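Local atomic coordinates of cell division control protein 45 cdc45 putative (Entamoeba histolytica, PDB entry 6CC2), a protein that is probably a DNA replication factor that acts with the MCM helicase and GINS at the replication fork. Residues S179-R184 and C209-S214; I296-I301 and L322-G327. All coordinates share one frame; numbering follows the deposited sequence.

Both contacts join chain regions close in sequence, and they follow one another along the chain. The centre of contact 1 is about 8 Å from the centre of the chain. There the glutamine of one helix holds the loop that leads into another. The centre of contact 2 is about 31 Å from the chain centre, where the end of helix 288-298 meets helix 315-331. The two contact centres are about 32 Å apart, and their nearest atoms about 12 Å. Contact 1 is polar, with a bridging water, whereas contact 2 combines aliphatic packing with a long salt bridge. The side chain of Ser179 is about 5 Å from a bound 1,2-ethanediol, probably left from crystallisation.

Contact 1: S179-R184 and C209-S214; sequences SESVGR and CDQYIS
Gln211 OE1 accepts a hydrogen bond of 2.7 Å from a water that links it to Ser181. The same water accepts from Ser181 N at 3.3 Å. At the other end of the amide, Gln211 NE2 bonds the loop directly, donating to the backbone O of Ser179 at 3.0 Å. This bond runs nearly along the C=O axis (172°), and the oxygen lies close to the amide plane of Gln211. The two links should fix the rotation of the amide. Gln211 reaches them with CG anti to its carbonyl carbon (chi1 -75°) and an extended chain beyond. Its OE1 also rests 3.3 Å from Ser181 CB.

Ser181 is the N-cap of helix 182-192. Its OG accepts from Arg184 N at 3.0 Å and is also hydrogen-bonded to Asp34 OD1. Asp34, at the start of helix 33-48, further takes Val182 N on OD2 and Gly183 N on OD1, while its backbone N meets Asp210 OD2. The contact therefore sits where the starts of helices 182-192 and 33-48 meet the last turn of helix 199-213, with Ser179 just past strand 177-178.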
# COMPACT_ATOMS: atom_id res chain seq x y z
N SER A 179 -3.00 4.99 12.11
CA SER A 179 -2.06 5.74 12.94
C SER A 179 -0.63 5.39 12.53
O SER A 179 -0.35 5.11 11.35
CB SER A 179 -2.33 5.45 14.41
OG SER A 179 -1.59 6.34 15.25
N GLU A 180 0.27 5.34 13.51
CA GLU A 180 1.70 5.23 13.23
C GLU A 180 2.06 4.02 12.38
O GLU A 180 1.57 2.90 12.58
CB GLU A 180 2.46 5.17 14.56
CG GLU A 180 3.94 5.36 14.44
CD GLU A 180 4.56 5.64 15.79
OE1 GLU A 180 4.24 4.89 16.74
OE2 GLU A 180 5.35 6.60 15.90
N SER A 181 2.98 4.24 11.44
CA SER A 181 3.51 3.17 10.59
C SER A 181 4.02 2.01 11.43
O SER A 181 4.61 2.23 12.49
CB SER A 181 4.65 3.76 9.74
OG SER A 181 5.71 2.87 9.54
N VAL A 182 3.79 0.79 10.96
CA VAL A 182 4.26 -0.38 11.72
C VAL A 182 5.78 -0.49 11.65
O VAL A 182 6.44 -0.96 12.60
CB VAL A 182 3.57 -1.68 11.26
CG1 VAL A 182 2.08 -1.63 11.61
CG2 VAL A 182 3.76 -1.92 9.74
N GLY A 183 6.38 -0.08 10.54
CA GLY A 183 7.83 0.02 10.49
C GLY A 183 8.39 1.02 11.47
O GLY A 183 9.47 0.80 12.04
N ARG A 184 7.67 2.11 11.71
CA ARG A 184 8.11 3.10 12.68
C ARG A 184 8.13 2.52 14.09
O ARG A 184 9.02 2.83 14.89
CB ARG A 184 7.19 4.32 12.61
CG ARG A 184 7.37 5.30 13.70
CD ARG A 184 8.71 6.04 13.61
NE ARG A 184 8.73 7.18 14.52
CZ ARG A 184 8.36 8.42 14.18
NH1 ARG A 184 7.98 8.68 12.94
NH2 ARG A 184 8.40 9.39 15.07
N CYS A 209 6.31 6.33 3.50
CA CYS A 209 5.95 6.65 2.12
C CYS A 209 4.84 5.72 1.62
O CYS A 209 3.92 6.17 0.92
CB CYS A 209 7.17 6.54 1.20
SG CYS A 209 8.36 7.86 1.42
N ASP A 210 4.92 4.43 1.96
CA ASP A 210 3.85 3.49 1.59
C ASP A 210 2.51 3.94 2.17
O ASP A 210 1.48 3.93 1.48
CB ASP A 210 4.20 2.08 2.08
CG ASP A 210 3.09 1.08 1.81
OD1 ASP A 210 2.62 1.00 0.65
OD2 ASP A 210 2.68 0.35 2.77
N GLN A 211 2.50 4.33 3.45
CA GLN A 211 1.24 4.83 4.03
C GLN A 211 0.69 6.01 3.24
O GLN A 211 -0.53 6.11 3.02
CB GLN A 211 1.46 5.26 5.47
CG GLN A 211 1.60 4.14 6.47
CD GLN A 211 1.59 4.71 7.87
OE1 GLN A 211 2.38 5.58 8.20
NE2 GLN A 211 0.65 4.23 8.69
N TYR A 212 1.54 6.94 2.84
CA TYR A 212 1.05 8.13 2.14
C TYR A 212 0.58 7.77 0.74
O TYR A 212 -0.51 8.19 0.31
CB TYR A 212 2.15 9.22 2.11
CG TYR A 212 1.74 10.49 1.43
CD1 TYR A 212 0.83 11.38 2.03
CD2 TYR A 212 2.25 10.83 0.18
CE1 TYR A 212 0.46 12.55 1.41
CE2 TYR A 212 1.89 12.01 -0.45
CZ TYR A 212 0.99 12.86 0.16
OH TYR A 212 0.61 14.03 -0.48
N ILE A 213 1.38 6.99 -0.01
CA ILE A 213 0.96 6.52 -1.33
C ILE A 213 -0.39 5.81 -1.24
O ILE A 213 -1.24 5.94 -2.13
CB ILE A 213 2.04 5.59 -1.92
CG1 ILE A 213 3.26 6.39 -2.30
CG2 ILE A 213 1.49 4.83 -3.12
CD1 ILE A 213 4.52 5.52 -2.59
N SER A 214 -0.56 4.99 -0.19
CA SER A 214 -1.74 4.14 -0.05
C SER A 214 -2.96 4.89 0.47
O SER A 214 -4.01 4.27 0.68
CB SER A 214 -1.42 2.96 0.87
OG SER A 214 -0.43 2.13 0.30
O HOH W 1 2.49 7.25 10.31

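Contact 2: I296-I301 and L322-G327; sequences IADMGI and LLKMEG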
# COMPACT_ATOMS: atom_id res chain seq x y z
N ILE A 296 1.53 20.90 -21.81
CA ILE A 296 2.97 20.76 -21.99
C ILE A 296 3.51 21.93 -22.79
O ILE A 296 4.57 22.49 -22.47
CB ILE A 296 3.30 19.42 -22.65
CG1 ILE A 296 2.81 18.23 -21.81
CG2 ILE A 296 4.82 19.31 -22.88
CD1 ILE A 296 3.38 18.18 -20.41
N ALA A 297 2.79 22.33 -23.84
CA ALA A 297 3.19 23.47 -24.65
C ALA A 297 3.15 24.77 -23.85
O ALA A 297 3.99 25.65 -24.05
CB ALA A 297 2.31 23.57 -25.89
N ASP A 298 2.18 24.89 -22.94
CA ASP A 298 2.11 26.07 -22.09
C ASP A 298 3.35 26.23 -21.22
O ASP A 298 3.70 27.35 -20.84
CB ASP A 298 0.87 25.98 -21.18
CG ASP A 298 0.57 27.30 -20.48
OD1 ASP A 298 -0.12 28.14 -21.08
OD2 ASP A 298 1.03 27.49 -19.33
N MSE A 299 4.02 25.13 -20.89
CA MSE A 299 5.24 25.19 -20.09
C MSE A 299 6.45 25.59 -20.93
O MSE A 299 7.53 25.86 -20.40
CB MSE A 299 5.50 23.85 -19.40
CG MSE A 299 4.43 23.47 -18.42
SE MSE A 299 4.94 21.89 -17.40
CE MSE A 299 5.05 20.64 -18.83
N GLY A 300 6.25 25.62 -22.25
CA GLY A 300 7.34 25.91 -23.16
C GLY A 300 8.29 24.76 -23.36
O GLY A 300 9.45 24.98 -23.72
N ILE A 301 7.84 23.53 -23.14
CA ILE A 301 8.68 22.35 -23.27
C ILE A 301 8.23 21.57 -24.51
O ILE A 301 7.07 21.14 -24.57
CB ILE A 301 8.60 21.47 -22.02
CG1 ILE A 301 9.05 22.26 -20.79
CG2 ILE A 301 9.44 20.21 -22.19
CD1 ILE A 301 8.79 21.55 -19.47
N LEU A 322 9.67 22.96 -13.30
CA LEU A 322 9.51 23.24 -11.88
C LEU A 322 8.83 24.58 -11.65
O LEU A 322 7.91 24.70 -10.82
CB LEU A 322 10.87 23.21 -11.19
CG LEU A 322 10.95 23.79 -9.78
CD1 LEU A 322 10.03 23.06 -8.82
CD2 LEU A 322 12.40 23.75 -9.27
N LEU A 323 9.26 25.62 -12.36
CA LEU A 323 8.67 26.93 -12.15
C LEU A 323 7.21 26.95 -12.56
O LEU A 323 6.37 27.52 -11.86
CB LEU A 323 9.45 27.98 -12.93
CG LEU A 323 8.97 29.43 -12.77
CD1 LEU A 323 8.96 29.82 -11.30
CD2 LEU A 323 9.85 30.39 -13.57
N LYS A 324 6.89 26.34 -13.70
CA LYS A 324 5.51 26.29 -14.16
C LYS A 324 4.63 25.49 -13.21
O LYS A 324 3.50 25.91 -12.90
CB LYS A 324 5.46 25.70 -15.57
CG LYS A 324 5.94 26.67 -16.66
CD LYS A 324 5.02 27.86 -16.76
CE LYS A 324 5.07 28.51 -18.15
NZ LYS A 324 4.13 29.64 -18.25
N MSE A 325 5.13 24.36 -12.70
CA MSE A 325 4.36 23.50 -11.82
C MSE A 325 4.12 24.17 -10.47
O MSE A 325 3.06 23.98 -9.86
CB MSE A 325 5.06 22.16 -11.63
CG MSE A 325 4.88 21.20 -12.78
SE MSE A 325 3.02 20.61 -13.01
CE MSE A 325 2.73 19.81 -11.27
N GLU A 326 5.09 24.95 -10.01
CA GLU A 326 4.88 25.75 -8.81
C GLU A 326 3.65 26.63 -8.97
O GLU A 326 2.77 26.65 -8.09
CB GLU A 326 6.12 26.58 -8.50
CG GLU A 326 7.28 25.77 -7.94
CD GLU A 326 8.50 26.63 -7.62
OE1 GLU A 326 8.41 27.87 -7.74
OE2 GLU A 326 9.55 26.06 -7.25
N GLY A 327 3.55 27.34 -10.10
CA GLY A 327 2.38 28.17 -10.35
C GLY A 327 1.12 27.36 -10.51
O GLY A 327 0.08 27.67 -9.91
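Met299 (selenomethionine) and Lys324 form the packed part of this contact. Their side chains slide past each other in opposite directions. Met299 CG lies 3.8 Å from Lys324 CB, and Met299 CA lies 3.8 Å from Lys324 CG. Only aliphatic carbons meet here. The selenium end of Met299 leads away from the segment 322-327, and this side chain also touches Phe321 and Tyr328 of helix 315-331.

On the exposed side, at Asp298, the polar grip is loose. Lys324 bends at its second torsion (chi2 -65°), which turns the rest of its chain along the end of helix 288-298. There CE comes close to Asp298 O, at 3.2 Å. NZ is 3.5 Å from that oxygen, at a poor angle for a hydrogen bond. The ammonium group forms a long salt bridge instead, with NZ 3.9 Å from Asp298 OD2.

Gly300, with phi 75°, follows the helix in a Schellman motif. The C-terminal end of a helix carries partial negative charge, so a lysine beside it is probably favourable. The chemistry is thus apolar inside and weakly electrostatic outside: Lys324 packs through its methylenes, and its ammonium group makes only a long salt bridge to Asp298, whose OD2 is held by Tyr328 OH.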